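Local atomic coordinates of intracellular exo-alpha-(1->5)-L-arabinofuranosidase (Bifidobacterium longum, PDB entry 2Y2W), a protein that hydrolyses terminal alpha-L-arabinofuranosyl bonds of arabinans and arabinoxylan, helping bifidobacteria to degrade plant cell-wall polysaccharides. Residues Ala285-Arg290 with Leu304-Asp309; Val281-Tyr286 with Thr311-Thr316; Ala296-Gln301 with His456-Gly461; Arg427-Tyr432 with Arg525-Glu530. All coordinates share one frame; numbering follows the deposited sequence.

Contact 1 (Ala285-Arg290 with Leu304-Asp309)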
loop_
_atom_site.group_PDB
_atom_site.type_symbol
_atom_site.label_atom_id
_atom_site.label_comp_id
_atom_site.label_asym_id
_atom_site.label_seq_id
_atom_site.Cartn_x
_atom_site.Cartn_y
_atom_site.Cartn_z
ATOM N N ALA D 285 2.761 3.135 -28.432
ATOM C CA ALA D 285 2.122 2.870 -29.720
ATOM C C ALA D 285 2.831 1.784 -30.527
ATOM O O ALA D 285 3.898 2.020 -31.100
ATOM C CB ALA D 285 2.012 4.159 -30.532
ATOM N N TYR D 286 2.228 0.599 -30.563
ATOM C CA TYR D 286 2.734 -0.516 -31.364
ATOM C C TYR D 286 1.817 -0.788 -32.558
ATOM O O TYR D 286 0.593 -0.650 -32.454
ATOM C CB TYR D 286 2.863 -1.784 -30.516
ATOM C CG TYR D 286 3.962 -1.760 -29.474
ATOM C CD1 TYR D 286 5.299 -1.943 -29.833
ATOM C CD2 TYR D 286 3.663 -1.580 -28.124
ATOM C CE1 TYR D 286 6.309 -1.934 -28.876
ATOM C CE2 TYR D 286 4.666 -1.571 -27.157
ATOM C CZ TYR D 286 5.985 -1.749 -27.542
ATOM O OH TYR D 286 6.978 -1.741 -26.591
ATOM N N TYR D 287 2.413 -1.174 -33.685
ATOM C CA TYR D 287 1.661 -1.441 -34.912
ATOM C C TYR D 287 2.195 -2.662 -35.655
ATOM O O TYR D 287 3.394 -2.932 -35.625
ATOM C CB TYR D 287 1.693 -0.226 -35.841
ATOM C CG TYR D 287 1.301 1.072 -35.179
ATOM C CD1 TYR D 287 -0.040 1.405 -34.993
ATOM C CD2 TYR D 287 2.272 1.969 -34.738
ATOM C CE1 TYR D 287 -0.404 2.599 -34.384
ATOM C CE2 TYR D 287 1.920 3.166 -34.126
ATOM C CZ TYR D 287 0.580 3.475 -33.954
ATOM O OH TYR D 287 0.227 4.659 -33.353
ATOM N N PHE D 288 1.296 -3.392 -36.316
ATOM C CA PHE D 288 1.669 -4.552 -37.136
ATOM C C PHE D 288 0.634 -4.861 -38.217
ATOM O O PHE D 288 -0.477 -4.332 -38.190
ATOM C CB PHE D 288 1.953 -5.789 -36.265
ATOM C CG PHE D 288 0.731 -6.390 -35.612
ATOM C CD1 PHE D 288 0.142 -5.788 -34.504
ATOM C CD2 PHE D 288 0.190 -7.579 -36.091
ATOM C CE1 PHE D 288 -0.978 -6.349 -33.896
ATOM C CE2 PHE D 288 -0.928 -8.150 -35.491
ATOM C CZ PHE D 288 -1.514 -7.533 -34.389
ATOM N N ASP D 289 1.020 -5.706 -39.171
ATOM C CA ASP D 289 0.119 -6.157 -40.230
ATOM C C ASP D 289 -0.740 -7.306 -39.711
ATOM O O ASP D 289 -0.250 -8.422 -39.520
ATOM C CB ASP D 289 0.919 -6.588 -41.467
ATOM C CG ASP D 289 0.031 -6.931 -42.659
ATOM O OD1 ASP D 289 -1.110 -6.429 -42.737
ATOM O OD2 ASP D 289 0.490 -7.700 -43.530
ATOM N N ARG D 290 -2.021 -7.019 -39.481
ATOM C CA ARG D 290 -2.945 -7.973 -38.857
ATOM C C ARG D 290 -3.271 -9.177 -39.741
ATOM O O ARG D 290 -3.693 -10.223 -39.242
ATOM C CB ARG D 290 -4.234 -7.275 -38.408
ATOM C CG ARG D 290 -4.036 -6.287 -37.265
ATOM C CD ARG D 290 -5.361 -5.818 -36.688
ATOM N NE ARG D 290 -5.218 -4.564 -35.948
ATOM C CZ ARG D 290 -4.933 -4.475 -34.650
ATOM N NH1 ARG D 290 -4.756 -5.569 -33.919
ATOM N NH2 ARG D 290 -4.823 -3.282 -34.082
ATOM N N LEU D 304 0.163 0.466 -43.367
ATOM C CA LEU D 304 1.027 1.492 -43.953
ATOM C C LEU D 304 0.608 2.907 -43.547
ATOM O O LEU D 304 1.422 3.832 -43.572
ATOM C CB LEU D 304 1.086 1.353 -45.477
ATOM C CG LEU D 304 1.804 0.115 -46.031
ATOM C CD1 LEU D 304 1.334 -0.190 -47.447
ATOM C CD2 LEU D 304 3.319 0.266 -45.983
ATOM N N ALA D 305 -0.656 3.061 -43.156
ATOM C CA ALA D 305 -1.175 4.343 -42.688
ATOM C C ALA D 305 -1.284 4.407 -41.160
ATOM O O ALA D 305 -2.149 5.105 -40.620
ATOM C CB ALA D 305 -2.526 4.634 -43.340
ATOM N N SER D 306 -0.393 3.691 -40.471
ATOM C CA SER D 306 -0.401 3.617 -39.005
ATOM C C SER D 306 -0.047 4.933 -38.321
ATOM O O SER D 306 -0.371 5.134 -37.148
ATOM C CB SER D 306 0.527 2.507 -38.509
ATOM O OG SER D 306 -0.044 1.233 -38.744
ATOM N N SER D 307 0.616 5.822 -39.059
ATOM C CA SER D 307 0.960 7.158 -38.566
ATOM C C SER D 307 -0.273 7.981 -38.186
ATOM O O SER D 307 -0.202 8.844 -37.308
ATOM C CB SER D 307 1.808 7.909 -39.597
ATOM O OG SER D 307 1.330 7.694 -40.913
ATOM N N GLU D 308 -1.395 7.695 -38.846
ATOM C CA GLU D 308 -2.671 8.368 -38.585
ATOM C C GLU D 308 -3.202 8.088 -37.179
ATOM O O GLU D 308 -3.830 8.951 -36.563
ATOM C CB GLU D 308 -3.713 7.959 -39.629
ATOM C CG GLU D 308 -3.339 8.317 -41.066
ATOM C CD GLU D 308 -3.296 9.815 -41.314
ATOM O OE1 GLU D 308 -4.287 10.508 -40.992
ATOM O OE2 GLU D 308 -2.269 10.298 -41.838
ATOM N N ASP D 309 -2.955 6.874 -36.689
ATOM C CA ASP D 309 -3.268 6.503 -35.313
ATOM C C ASP D 309 -2.421 7.337 -34.348
ATOM O O ASP D 309 -2.941 7.887 -33.377
ATOM C CB ASP D 309 -3.038 5.002 -35.101
ATOM C CG ASP D 309 -3.456 4.527 -33.716
ATOM O OD1 ASP D 309 -2.643 4.636 -32.771
ATOM O OD2 ASP D 309 -4.600 4.044 -33.571
#

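Contact 2 (Val281-Tyr286 with Thr311-Thr316)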
loop_
_atom_site.group_PDB
_atom_site.type_symbol
_atom_site.label_atom_id
_atom_site.label_comp_id
_atom_site.label_asym_id
_atom_site.label_seq_id
_atom_site.Cartn_x
_atom_site.Cartn_y
_atom_site.Cartn_z
ATOM N N VAL D 281 4.414 12.984 -19.899
ATOM C CA VAL D 281 3.408 11.930 -19.883
ATOM C C VAL D 281 3.779 10.941 -20.990
ATOM O O VAL D 281 4.140 11.346 -22.095
ATOM C CB VAL D 281 1.963 12.493 -20.033
ATOM C CG1 VAL D 281 1.805 13.326 -21.310
ATOM C CG2 VAL D 281 0.923 11.377 -19.960
ATOM N N SER D 282 3.717 9.649 -20.679
ATOM C CA SER D 282 4.189 8.614 -21.597
ATOM C C SER D 282 3.110 8.162 -22.572
ATOM O O SER D 282 1.943 8.040 -22.205
ATOM C CB SER D 282 4.727 7.405 -20.824
ATOM O OG SER D 282 3.670 6.579 -20.367
ATOM N N CYS D 283 3.520 7.915 -23.813
ATOM C CA CYS D 283 2.641 7.359 -24.832
ATOM C C CYS D 283 3.249 6.086 -25.395
ATOM O O CYS D 283 4.452 6.029 -25.672
ATOM C CB CYS D 283 2.416 8.361 -25.961
ATOM S SG CYS D 283 1.628 9.894 -25.457
ATOM N N HIS D 284 2.410 5.066 -25.557
ATOM C CA HIS D 284 2.839 3.778 -26.089
ATOM C C HIS D 284 2.050 3.431 -27.347
ATOM O O HIS D 284 0.818 3.439 -27.335
ATOM C CB HIS D 284 2.689 2.685 -25.025
ATOM C CG HIS D 284 3.620 2.843 -23.860
ATOM N ND1 HIS D 284 4.184 1.767 -23.210
ATOM C CD2 HIS D 284 4.093 3.948 -23.235
ATOM C CE1 HIS D 284 4.957 2.203 -22.232
ATOM N NE2 HIS D 284 4.921 3.523 -22.227
ATOM N N ALA D 285 2.761 3.135 -28.432
ATOM C CA ALA D 285 2.122 2.870 -29.720
ATOM C C ALA D 285 2.831 1.784 -30.527
ATOM O O ALA D 285 3.898 2.020 -31.100
ATOM C CB ALA D 285 2.012 4.159 -30.532
ATOM N N TYR D 286 2.228 0.599 -30.563
ATOM C CA TYR D 286 2.734 -0.516 -31.364
ATOM C C TYR D 286 1.817 -0.788 -32.558
ATOM O O TYR D 286 0.593 -0.650 -32.454
ATOM C CB TYR D 286 2.863 -1.784 -30.516
ATOM C CG TYR D 286 3.962 -1.760 -29.474
ATOM C CD1 TYR D 286 5.299 -1.943 -29.833
ATOM C CD2 TYR D 286 3.663 -1.580 -28.124
ATOM C CE1 TYR D 286 6.309 -1.934 -28.876
ATOM C CE2 TYR D 286 4.666 -1.571 -27.157
ATOM C CZ TYR D 286 5.985 -1.749 -27.542
ATOM O OH TYR D 286 6.978 -1.741 -26.591
ATOM N N THR D 311 -0.976 10.247 -34.943
ATOM C CA THR D 311 -1.393 11.651 -35.037
ATOM C C THR D 311 -2.561 11.946 -34.086
ATOM O O THR D 311 -2.506 12.903 -33.309
ATOM C CB THR D 311 -1.746 12.047 -36.498
ATOM O OG1 THR D 311 -0.615 11.806 -37.346
ATOM C CG2 THR D 311 -2.129 13.520 -36.595
ATOM N N LYS D 312 -3.600 11.115 -34.147
ATOM C CA LYS D 312 -4.721 11.194 -33.210
ATOM C C LYS D 312 -4.272 10.975 -31.766
ATOM O O LYS D 312 -4.705 11.696 -30.864
ATOM C CB LYS D 312 -5.817 10.191 -33.583
ATOM C CG LYS D 312 -6.980 10.810 -34.333
ATOM C CD LYS D 312 -8.027 9.767 -34.708
ATOM C CE LYS D 312 -9.411 10.395 -34.902
ATOM N NZ LYS D 312 -9.433 11.481 -35.933
ATOM N N PHE D 313 -3.405 9.981 -31.566
ATOM C CA PHE D 313 -2.800 9.684 -30.266
ATOM C C PHE D 313 -2.174 10.946 -29.661
ATOM O O PHE D 313 -2.472 11.312 -28.522
ATOM C CB PHE D 313 -1.728 8.596 -30.431
ATOM C CG PHE D 313 -1.499 7.749 -29.205
ATOM C CD1 PHE D 313 -1.310 8.324 -27.949
ATOM C CD2 PHE D 313 -1.455 6.364 -29.316
ATOM C CE1 PHE D 313 -1.092 7.532 -26.826
ATOM C CE2 PHE D 313 -1.238 5.564 -28.198
ATOM C CZ PHE D 313 -1.055 6.149 -26.950
ATOM N N ILE D 314 -1.317 11.605 -30.443
ATOM C CA ILE D 314 -0.645 12.836 -30.029
ATOM C C ILE D 314 -1.652 13.938 -29.698
ATOM O O ILE D 314 -1.535 14.594 -28.662
ATOM C CB ILE D 314 0.382 13.312 -31.100
ATOM C CG1 ILE D 314 1.602 12.384 -31.110
ATOM C CG2 ILE D 314 0.825 14.756 -30.843
ATOM C CD1 ILE D 314 2.365 12.349 -32.425
ATOM N N ALA D 315 -2.646 14.118 -30.566
ATOM C CA ALA D 315 -3.670 15.149 -30.381
ATOM C C ALA D 315 -4.455 14.966 -29.082
ATOM O O ALA D 315 -4.660 15.927 -28.340
ATOM C CB ALA D 315 -4.618 15.184 -31.578
ATOM N N THR D 316 -4.868 13.729 -28.812
ATOM C CA THR D 316 -5.712 13.405 -27.662
ATOM C C THR D 316 -4.959 13.519 -26.335
ATOM O O THR D 316 -5.496 14.047 -25.354
ATOM C CB THR D 316 -6.325 11.988 -27.793
ATOM O OG1 THR D 316 -6.810 11.795 -29.125
ATOM C CG2 THR D 316 -7.475 11.796 -26.813
#

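Contact 3 (Ala296-Gln301 with His456-Gly461)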
loop_
_atom_site.group_PDB
_atom_site.type_symbol
_atom_site.label_atom_id
_atom_site.label_comp_id
_atom_site.label_asym_id
_atom_site.label_seq_id
_atom_site.Cartn_x
_atom_site.Cartn_y
_atom_site.Cartn_z
ATOM N N ALA D 296 -2.980 -10.326 -46.754
ATOM C CA ALA D 296 -4.155 -9.567 -47.172
ATOM C C ALA D 296 -3.784 -8.121 -47.484
ATOM O O ALA D 296 -3.062 -7.480 -46.718
ATOM C CB ALA D 296 -5.235 -9.623 -46.100
ATOM N N ALA D 297 -4.284 -7.624 -48.612
ATOM C CA ALA D 297 -3.969 -6.275 -49.085
ATOM C C ALA D 297 -4.672 -5.175 -48.288
ATOM O O ALA D 297 -4.200 -4.035 -48.246
ATOM C CB ALA D 297 -4.296 -6.147 -50.570
ATOM N N ALA D 298 -5.799 -5.520 -47.668
ATOM C CA ALA D 298 -6.583 -4.570 -46.881
ATOM C C ALA D 298 -5.890 -4.240 -45.563
ATOM O O ALA D 298 -5.784 -3.071 -45.190
ATOM C CB ALA D 298 -7.985 -5.116 -46.626
ATOM N N SER D 299 -5.421 -5.277 -44.872
ATOM C CA SER D 299 -4.721 -5.128 -43.599
ATOM C C SER D 299 -3.368 -4.442 -43.785
ATOM O O SER D 299 -2.937 -3.663 -42.930
ATOM C CB SER D 299 -4.537 -6.491 -42.930
ATOM O OG SER D 299 -3.726 -7.338 -43.725
ATOM N N MET D 300 -2.711 -4.747 -44.905
ATOM C CA MET D 300 -1.449 -4.116 -45.290
ATOM C C MET D 300 -1.612 -2.606 -45.476
ATOM O O MET D 300 -0.808 -1.827 -44.958
ATOM C CB MET D 300 -0.897 -4.772 -46.565
ATOM C CG MET D 300 0.266 -4.040 -47.245
ATOM S SD MET D 300 1.713 -3.770 -46.201
ATOM C CE MET D 300 2.294 -5.445 -45.934
ATOM N N GLN D 301 -2.654 -2.204 -46.200
ATOM C CA GLN D 301 -2.937 -0.787 -46.454
ATOM C C GLN D 301 -3.295 -0.019 -45.177
ATOM O O GLN D 301 -2.947 1.154 -45.039
ATOM C CB GLN D 301 -4.041 -0.629 -47.511
ATOM C CG GLN D 301 -4.186 0.788 -48.080
ATOM C CD GLN D 301 -3.006 1.211 -48.944
ATOM O OE1 GLN D 301 -2.928 0.867 -50.124
ATOM N NE2 GLN D 301 -2.089 1.974 -48.359
ATOM N N HIS D 456 -7.732 4.787 -49.708
ATOM C CA HIS D 456 -8.745 4.296 -48.771
ATOM C C HIS D 456 -8.239 3.137 -47.906
ATOM O O HIS D 456 -7.508 2.265 -48.381
ATOM C CB HIS D 456 -10.014 3.885 -49.529
ATOM C CG HIS D 456 -11.187 3.602 -48.639
ATOM N ND1 HIS D 456 -12.044 4.589 -48.201
ATOM C CD2 HIS D 456 -11.642 2.443 -48.104
ATOM C CE1 HIS D 456 -12.977 4.051 -47.435
ATOM N NE2 HIS D 456 -12.755 2.750 -47.360
ATOM N N THR D 457 -8.640 3.148 -46.634
ATOM C CA THR D 457 -8.285 2.098 -45.673
ATOM C C THR D 457 -9.513 1.671 -44.865
ATOM O O THR D 457 -10.492 2.416 -44.783
ATOM C CB THR D 457 -7.181 2.568 -44.690
ATOM O OG1 THR D 457 -7.596 3.775 -44.038
ATOM C CG2 THR D 457 -5.864 2.815 -45.415
ATOM N N GLU D 458 -9.461 0.476 -44.277
ATOM C CA GLU D 458 -10.532 -0.003 -43.393
ATOM C C GLU D 458 -10.524 0.683 -42.027
ATOM O O GLU D 458 -11.568 1.134 -41.550
ATOM C CB GLU D 458 -10.464 -1.523 -43.198
ATOM C CG GLU D 458 -11.527 -2.320 -43.951
ATOM C CD GLU D 458 -10.970 -3.106 -45.127
ATOM O OE1 GLU D 458 -10.100 -2.576 -45.854
ATOM O OE2 GLU D 458 -11.414 -4.258 -45.325
ATOM N N ALA D 459 -9.344 0.752 -41.411
ATOM C CA ALA D 459 -9.182 1.300 -40.061
ATOM C C ALA D 459 -9.330 2.821 -39.999
ATOM O O ALA D 459 -9.888 3.356 -39.040
ATOM C CB ALA D 459 -7.844 0.869 -39.472
ATOM N N TYR D 460 -8.825 3.507 -41.021
ATOM C CA TYR D 460 -8.878 4.968 -41.087
ATOM C C TYR D 460 -9.670 5.410 -42.317
ATOM O O TYR D 460 -10.072 4.575 -43.131
ATOM C CB TYR D 460 -7.458 5.554 -41.090
ATOM C CG TYR D 460 -6.518 4.832 -40.146
ATOM C CD1 TYR D 460 -6.580 5.049 -38.770
ATOM C CD2 TYR D 460 -5.583 3.915 -40.626
ATOM C CE1 TYR D 460 -5.731 4.379 -37.896
ATOM C CE2 TYR D 460 -4.729 3.238 -39.759
ATOM C CZ TYR D 460 -4.809 3.477 -38.396
ATOM O OH TYR D 460 -3.970 2.815 -37.532
ATOM N N GLY D 461 -9.900 6.715 -42.447
ATOM C CA GLY D 461 -10.686 7.253 -43.559
ATOM C C GLY D 461 -9.923 7.304 -44.868
ATOM O O GLY D 461 -9.291 6.324 -45.273
#

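Contact 4 (Arg427-Tyr432 with Arg525-Glu530)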
loop_
_atom_site.group_PDB
_atom_site.type_symbol
_atom_site.label_atom_id
_atom_site.label_comp_id
_atom_site.label_asym_id
_atom_site.label_seq_id
_atom_site.Cartn_x
_atom_site.Cartn_y
_atom_site.Cartn_z
ATOM N N ARG D 427 22.045 -5.394 -39.173
ATOM C CA ARG D 427 21.003 -4.376 -39.229
ATOM C C ARG D 427 19.738 -4.938 -39.856
ATOM O O ARG D 427 19.788 -5.581 -40.906
ATOM C CB ARG D 427 21.473 -3.173 -40.050
ATOM C CG ARG D 427 22.787 -2.560 -39.599
ATOM C CD ARG D 427 23.444 -1.799 -40.743
ATOM N NE ARG D 427 24.790 -1.343 -40.401
ATOM C CZ ARG D 427 25.891 -2.086 -40.498
ATOM N NH1 ARG D 427 25.826 -3.341 -40.928
ATOM N NH2 ARG D 427 27.064 -1.570 -40.160
ATOM N N GLN D 428 18.605 -4.693 -39.205
ATOM C CA GLN D 428 17.306 -5.022 -39.775
ATOM C C GLN D 428 16.896 -3.898 -40.710
ATOM O O GLN D 428 17.561 -2.865 -40.767
ATOM C CB GLN D 428 16.257 -5.221 -38.680
ATOM C CG GLN D 428 16.500 -6.438 -37.812
ATOM C CD GLN D 428 15.242 -7.246 -37.575
ATOM O OE1 GLN D 428 14.607 -7.714 -38.519
ATOM N NE2 GLN D 428 14.884 -7.426 -36.312
ATOM N N THR D 429 15.801 -4.095 -41.435
ATOM C CA THR D 429 15.310 -3.089 -42.375
ATOM C C THR D 429 14.923 -1.791 -41.668
ATOM O O THR D 429 15.048 -0.711 -42.244
ATOM C CB THR D 429 14.113 -3.608 -43.202
ATOM O OG1 THR D 429 13.002 -3.875 -42.336
ATOM C CG2 THR D 429 14.486 -4.882 -43.950
ATOM N N THR D 430 14.468 -1.908 -40.419
ATOM C CA THR D 430 14.035 -0.762 -39.615
ATOM C C THR D 430 15.199 0.069 -39.073
ATOM O O THR D 430 14.992 1.169 -38.557
ATOM C CB THR D 430 13.157 -1.205 -38.425
ATOM O OG1 THR D 430 13.857 -2.193 -37.659
ATOM C CG2 THR D 430 11.837 -1.784 -38.910
ATOM N N PHE D 431 16.412 -0.469 -39.185
ATOM C CA PHE D 431 17.641 0.219 -38.777
ATOM C C PHE D 431 17.897 1.486 -39.591
ATOM O O PHE D 431 18.240 2.533 -39.037
ATOM C CB PHE D 431 18.833 -0.738 -38.921
ATOM C CG PHE D 431 20.129 -0.196 -38.389
ATOM C CD1 PHE D 431 20.928 0.636 -39.169
ATOM C CD2 PHE D 431 20.565 -0.540 -37.114
ATOM C CE1 PHE D 431 22.132 1.132 -38.681
ATOM C CE2 PHE D 431 21.772 -0.051 -36.614
ATOM C CZ PHE D 431 22.556 0.786 -37.400
ATOM N N TYR D 432 17.718 1.377 -40.903
ATOM C CA TYR D 432 18.134 2.411 -41.853
ATOM C C TYR D 432 17.322 3.717 -41.832
ATOM O O TYR D 432 17.906 4.790 -41.981
ATOM C CB TYR D 432 18.220 1.827 -43.270
ATOM C CG TYR D 432 19.150 0.632 -43.382
ATOM C CD1 TYR D 432 20.532 0.804 -43.479
ATOM C CD2 TYR D 432 18.648 -0.671 -43.385
ATOM C CE1 TYR D 432 21.392 -0.291 -43.581
ATOM C CE2 TYR D 432 19.501 -1.774 -43.483
ATOM C CZ TYR D 432 20.871 -1.575 -43.582
ATOM O OH TYR D 432 21.722 -2.657 -43.685
ATOM N N ARG D 525 9.885 -8.779 -48.277
ATOM C CA ARG D 525 11.288 -9.202 -48.309
ATOM C C ARG D 525 12.005 -8.738 -47.046
ATOM O O ARG D 525 11.763 -7.635 -46.549
ATOM C CB ARG D 525 11.997 -8.688 -49.567
ATOM C CG ARG D 525 13.153 -9.572 -50.021
ATOM C CD ARG D 525 13.312 -9.560 -51.538
ATOM N NE ARG D 525 14.343 -8.630 -51.998
ATOM C CZ ARG D 525 15.624 -8.950 -52.180
ATOM N NH1 ARG D 525 16.053 -10.183 -51.934
ATOM N NH2 ARG D 525 16.483 -8.033 -52.607
ATOM N N THR D 526 12.888 -9.589 -46.534
ATOM C CA THR D 526 13.421 -9.419 -45.189
ATOM C C THR D 526 14.922 -9.697 -45.105
ATOM O O THR D 526 15.447 -10.554 -45.820
ATOM C CB THR D 526 12.663 -10.342 -44.198
ATOM O OG1 THR D 526 11.256 -10.091 -44.288
ATOM C CG2 THR D 526 13.104 -10.103 -42.777
ATOM N N ASN D 527 15.603 -8.952 -44.232
ATOM C CA ASN D 527 16.980 -9.252 -43.850
ATOM C C ASN D 527 17.011 -10.372 -42.817
ATOM O O ASN D 527 16.308 -10.310 -41.809
ATOM C CB ASN D 527 17.672 -8.005 -43.291
ATOM C CG ASN D 527 17.993 -6.979 -44.362
ATOM O OD1 ASN D 527 18.269 -7.324 -45.511
ATOM N ND2 ASN D 527 17.972 -5.706 -43.982
ATOM N N THR D 528 17.816 -11.397 -43.079
ATOM C CA THR D 528 17.913 -12.558 -42.191
ATOM C C THR D 528 19.354 -12.778 -41.734
ATOM O O THR D 528 20.278 -12.189 -42.288
ATOM C CB THR D 528 17.385 -13.843 -42.868
ATOM O OG1 THR D 528 18.106 -14.080 -44.085
ATOM C CG2 THR D 528 15.893 -13.727 -43.173
ATOM N N ALA D 529 19.538 -13.628 -40.726
ATOM C CA ALA D 529 20.872 -13.955 -40.217
ATOM C C ALA D 529 21.780 -14.522 -41.309
ATOM O O ALA D 529 23.000 -14.358 -41.259
ATOM C CB ALA D 529 20.772 -14.931 -39.055
ATOM N N GLU D 530 21.170 -15.179 -42.293
ATOM C CA GLU D 530 21.897 -15.792 -43.399
ATOM C C GLU D 530 22.289 -14.754 -44.456
ATOM O O GLU D 530 23.455 -14.671 -44.847
ATOM C CB GLU D 530 21.075 -16.932 -44.021
ATOM C CG GLU D 530 20.429 -17.897 -43.009
ATOM C CD GLU D 530 21.403 -18.907 -42.403
ATOM O OE1 GLU D 530 22.441 -18.495 -41.836
ATOM O OE2 GLU D 530 21.124 -20.123 -42.488
#

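Contact 1 (Ala285-Arg290 with Leu304-Asp309)
Tyr287 meets Asp309 at its phenol end and Ser306 over its ring, and these two residues account for the contact. The hydroxyl OH of Tyr287 donates to OD1 of Asp309 over 2.9 Å. It reaches that oxygen on the anti side, 23° out of the carboxylate plane, while ring and carboxylate stand 76° apart, so the acid presents itself at the ring's edge and does not stack on it. One ring face is taken by Ser306: its CB lies 4.0 Å from the centroid of the Tyr287 ring, a CH-pi contact displaced toward the rim. The Ser306 hydroxyl turns back along the chain, OG being hydrogen-bonded to O of Phe303. Asp309 reaches the phenol because its CG lies anti to the backbone N (chi1 -175°), which brings the carboxylate of this helix residue to the phenol oxygen. Further out, Phe303 of helix 297-304 and Leu391 of helix 382-397 also pack against the Tyr287 side chain, and backbone bonds to Gly342 and Trp344 fix the strand that carries it. The preceding Tyr286, part of the arabinofuranose site by similarity, bonds Glu340, the probable nucleophile, through its hydroxyl. The arrangement joins the sixth strand of a (beta/alpha)8 barrel to helix 307-327, and the strand's C-terminal end supplies one residue to the active site and the next to the surrounding helical layer.

Contact 2 (Val281-Tyr286 with Thr311-Thr316)
Phe313 projects from helix 311-316 onto the middle of strand 281-286 and brings one end of its ring against three consecutive residues. The closest point is backbone: CE2 of Phe313 lies 3.1 Å from the carbonyl O of His284. On the neighbouring strand residue, CB of Cys283 sits 3.7 Å from CE1 of Phe313, and the sulfur follows in an oblique sulfur-aromatic contact, SG being 4.9 Å from the ring centroid and 59° off its normal. Packing is slacker toward Ala285, whose CB stays 4.2 Å from CE2 of Phe313. With CG anti to the backbone N (chi1 -152°), the Phe313 ring extends across the gap between two elements whose axes come no nearer than 10.1 Å. The other side of the helix is different in character: Lys312 and Ala315 are exposed there, and the Thr316 hydroxyl turns back to bond O of Lys312 at 2.7 Å, with the donor above the carbonyl plane. That oxygen also accepts from Thr316 N. The CB of His284 points away from the helix, and its ND1 bonds Glu215, the probable acid/base. Strand and helix run nearly antiparallel, at 163°, as expected for a barrel strand and the helix returning outside it; Phe263 of a loop and Phe338 of strand 335-341 meet the Phe313 ring edge-to-face, while Ile314 reaches strands 335-341 and 402-408 and helix 382-397.

Contact 3 (Ala296-Gln301 with His456-Gly461)
Gln301 and Thr457 form the centre of a surface contact between two domains: helix 297-304, an excursion from the catalytic barrel, leans on the turn that joins strands 444-456 and 462-473 of the beta-sandwich. The evidence is mainly van der Waals contact. The methyl CG2 of Thr457 lies 3.7 Å from CG of Gln301, the two side chains crossing at about a right angle, and the same methyl comes 3.4 Å from the backbone O of Gln301. Alongside, CG of Gln301 is 3.6 Å from O of His456. The glutamine chain bends at chi2 (69°), and its amide is occupied beyond the turn, NE2 bonding O of Arg486. At the outer margin, the Glu458 chain bends at chi2 and places OE1 3.4 Å from CB of Ala298; this glutamate also touches a crystal neighbour, so its conformation may partly reflect the lattice. Within the turn, Thr457 OG1 donates to O of Tyr460 at 2.8 Å, approaching 65° out of the carbonyl plane. A glycine in place of Thr457 would probably leave a gap beside the aliphatic part of Gln301 and deprive the Tyr460 carbonyl of its side-chain donor. A polar link reinforces the packing, since Asp302 of the same helix accepts from the backbone N of Glu458. The turn thus faces the side of helix 297-304, which follows barrel strand 280-287 and precedes helix 307-327, while Arg486 just beyond strand 478-485 holds the Gln301 amide.

Contact 4 (Arg427-Tyr432 with Arg525-Glu530)
Arg427 meets Asn527 through its backbone, where the barrel domain abuts a long loop of the beta-sandwich: segment 427-432 leads into helix 431-440, after the eighth barrel strand 402-408, and segment 525-530 lies between strands 512-518 and 538-539. The carbonyl O of Arg427 is 3.6 Å from ND2 of Asn527, while its guanidinium leads away to a salt bridge with Glu102, and CG of Arg427 lies 3.6 Å above the plane of the Phe431 ring, over its centre. Gln428 has the CA nearest to that of Asn527, at 5.9 Å; its amide is bonded to the backbone of Tyr380 and Asp378, and what it offers the loop is main chain, with C 3.9 Å from ND2 of Asn527. At Thr429 the division of labour is clear. Its OG1 bonds O of Thr381, and its methyl CG2 is left to touch ND2 of Asn527 at 3.6 Å. The asparagine enters with CG anti to its own carbonyl carbon (chi1 -72°), and its OD1 accepts from Val535 N within the same loop. An alanine in place of Asn527 is likely to open a gap against the Thr429 methyl and strip Val535 N of its acceptor. Beyond Phe431, which packs on helix 94-103, Tyr432 closes the set of neighbours around Asn527: ND2 of Asn527 lies near the plane of its ring, at the edge, 4.2 Å from CE2 of Tyr432.

How the contacts relate
Contacts 1 and 2 share strand 280-287 and helix 307-327, with centres about 12 Å apart, so they follow the packing of one barrel strand against that helix from the strand's middle to its catalytic end. Contact 3 is joined directly to contact 1, centres about 10 Å apart: Asp289 probably hydrogen-bonds Ser299, and Tyr460 packs on Ala305 and Asp309. Its helix 297-304 falls between that strand and helix, so segments of contacts 1 and 3 alternate. Contact 4 follows contacts 1 and 2, opens before contact 3 has closed, and lies across the chain's centre from contact 2, about 27 Å between centres. Contacts 3 and 4, centres about 25 Å apart, thus fasten the beta-sandwich to the barrel at two places.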